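Side-chain contact in subtilase cytotoxin subunit A (Escherichia coli, PDB 2IY9), which is a subtilisin-like serine protease that cleaves the host endoplasmic reticulum chaperone BiP and so leads to cell death: residues L39-K42 with N43-V46. Residues are numbered along the deposited sequence; the frame is centred on the assembly and turned at random.
Sequences LTDK and NTPV
Asp41 turns its carboxylate back so that OD2 lies close to the backbone N atoms of Asn43 and Thr44. With chi1 at 174°, CG lies trans to the backbone N and beside the carbonyl carbon, which brings OD2 to those N atoms. OD2 does most of the touching. Asp41 OD2 takes a weak, bent hydrogen bond from Asn43 N at 2.7 Å, with an N-H...O angle of 120°. This is the bond of an Asx turn, though a weak one. Thr44 N is also 2.8 Å from Asp41 OD2. The CB of Asn43 packs against the same oxygen, 3.3 Å from Asp41 OD2.

The side chains of Asp41 and Thr44 cross at about a right angle. Thr44 OG1 sits beside its own backbone N, on the side of the carboxylate, and comes within 3.3 Å of Asp41 CG. A water bridges the two side chains. It donates to Asp41 OD1 and accepts from Thr44 OG1, so the hydroxyl proton is directed at the water.

Residues Asp41 to Thr44 form a type I beta turn, in which Thr44 N donates to Asp41 O at 3.2 Å. The donor lies well above the carbonyl plane. The turn is on the surface, in the loop between helix 34-38 and strand 47-52, a strand inside the parallel sheet of the subtilase fold. A second water donates to Asp41 O.

Lys42 and Asn43 occupy the exposed corner. Lys42 CB and CG both lie beside Asn43 N, with Lys42 CB 3.5 Å from Asn43 N. Before the turn, Asp41 N is hydrogen-bonded to Ser287 OG of helix 271-288. Beyond it, the backbone of Val46 pairs with Leu111 of the neighbouring strand.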
ATOM      1  N   LEU A  39     -14.230  12.231  10.830  1.00 34.60           N
ATOM      2  CA  LEU A  39     -15.130  11.927   9.716  1.00 34.24           C
ATOM      3  C   LEU A  39     -15.269  10.435   9.386  1.00 33.88           C
ATOM      4  O   LEU A  39     -16.170  10.047   8.637  1.00 33.22           O
ATOM      5  CB  LEU A  39     -14.689  12.679   8.449  1.00 34.48           C
ATOM      6  CG  LEU A  39     -14.436  14.186   8.534  1.00 35.36           C
ATOM      7  CD1 LEU A  39     -14.045  14.738   7.177  1.00 36.40           C
ATOM      8  CD2 LEU A  39     -15.657  14.915   9.078  1.00 36.03           C
ATOM      9  N   THR A  40     -14.363   9.613   9.914  1.00 33.65           N
ATOM     10  CA  THR A  40     -14.382   8.166   9.665  1.00 33.88           C
ATOM     11  C   THR A  40     -15.350   7.442  10.608  1.00 34.14           C
ATOM     12  O   THR A  40     -15.689   7.953  11.683  1.00 33.80           O
ATOM     13  CB  THR A  40     -12.968   7.533   9.781  1.00 33.69           C
ATOM     14  OG1 THR A  40     -12.499   7.617  11.128  1.00 32.92           O
ATOM     15  CG2 THR A  40     -11.971   8.242   8.861  1.00 34.09           C
ATOM     16  N   ASP A  41     -15.785   6.253  10.196  1.00 34.11           N
ATOM     17  CA  ASP A  41     -16.756   5.454  10.943  1.00 34.66           C
ATOM     18  C   ASP A  41     -16.033   4.272  11.601  1.00 34.77           C
ATOM     19  O   ASP A  41     -15.809   3.236  10.965  1.00 34.12           O
ATOM     20  CB  ASP A  41     -17.881   4.986   9.997  1.00 34.91           C
ATOM     21  CG  ASP A  41     -18.870   4.016  10.654  1.00 36.75           C
ATOM     22  OD1 ASP A  41     -20.067   4.046  10.298  1.00 39.27           O
ATOM     23  OD2 ASP A  41     -18.461   3.190  11.501  1.00 41.31           O
ATOM     24  N   LYS A  42     -15.688   4.432  12.878  1.00 34.95           N
ATOM     25  CA  LYS A  42     -14.946   3.404  13.629  1.00 35.67           C
ATOM     26  C   LYS A  42     -15.816   2.187  13.961  1.00 35.02           C
ATOM     27  O   LYS A  42     -15.326   1.164  14.437  1.00 35.48           O
ATOM     28  CB  LYS A  42     -14.324   3.999  14.906  1.00 35.76           C
ATOM     29  CG  LYS A  42     -15.312   4.284  16.049  1.00 36.80           C
ATOM     30  CD  LYS A  42     -14.617   4.905  17.283  1.00 37.09           C
ATOM     31  CE  LYS A  42     -13.715   3.909  18.020  1.00 40.41           C
ATOM     32  NZ  LYS A  42     -12.816   4.581  19.034  1.00 42.88           N
ATOM     33  N   ASN A  43     -17.108   2.309  13.700  1.00 34.39           N
ATOM     34  CA  ASN A  43     -18.056   1.236  13.946  1.00 34.16           C
ATOM     35  C   ASN A  43     -18.164   0.259  12.782  1.00 33.04           C
ATOM     36  O   ASN A  43     -18.801  -0.778  12.903  1.00 32.97           O
ATOM     37  CB  ASN A  43     -19.421   1.831  14.305  1.00 34.48           C
ATOM     38  CG  ASN A  43     -19.390   2.585  15.623  1.00 36.45           C
ATOM     39  OD1 ASN A  43     -18.994   2.034  16.657  1.00 38.66           O
ATOM     40  ND2 ASN A  43     -19.791   3.856  15.594  1.00 36.94           N
ATOM     41  N   THR A  44     -17.525   0.599  11.662  1.00 31.61           N
ATOM     42  CA  THR A  44     -17.488  -0.262  10.487  1.00 30.09           C
ATOM     43  C   THR A  44     -16.120  -0.920  10.419  1.00 29.27           C
ATOM     44  O   THR A  44     -15.111  -0.228  10.247  1.00 28.57           O
ATOM     45  CB  THR A  44     -17.753   0.539   9.200  1.00 29.78           C
ATOM     46  OG1 THR A  44     -19.089   1.068   9.236  1.00 32.07           O
ATOM     47  CG2 THR A  44     -17.586  -0.341   7.967  1.00 30.21           C
ATOM     48  N   PRO A  45     -16.074  -2.249  10.583  1.00 28.30           N
ATOM     49  CA  PRO A  45     -14.776  -2.914  10.565  1.00 27.76           C
ATOM     50  C   PRO A  45     -14.124  -2.828   9.194  1.00 26.73           C
ATOM     51  O   PRO A  45     -14.784  -2.992   8.163  1.00 26.13           O
ATOM     52  CB  PRO A  45     -15.115  -4.366  10.931  1.00 27.88           C
ATOM     53  CG  PRO A  45     -16.490  -4.277  11.601  1.00 28.46           C
ATOM     54  CD  PRO A  45     -17.166  -3.209  10.813  1.00 28.72           C
ATOM     55  N   VAL A  46     -12.835  -2.518   9.201  1.00 26.23           N
ATOM     56  CA  VAL A  46     -12.039  -2.443   7.990  1.00 25.08           C
ATOM     57  C   VAL A  46     -10.798  -3.261   8.238  1.00 24.30           C
ATOM     58  O   VAL A  46     -10.071  -2.999   9.192  1.00 24.77           O
ATOM     59  CB  VAL A  46     -11.626  -0.982   7.667  1.00 25.06           C
ATOM     60  CG1 VAL A  46     -10.669  -0.935   6.473  1.00 25.02           C
ATOM     61  CG2 VAL A  46     -12.852  -0.123   7.383  1.00 25.31           C
TER
HETATM   62  O   HOH W   1     -13.381   1.288  11.156  1.00 34.99           O
HETATM   63  O   HOH W   2     -19.917   3.353   7.517  1.00 40.91           O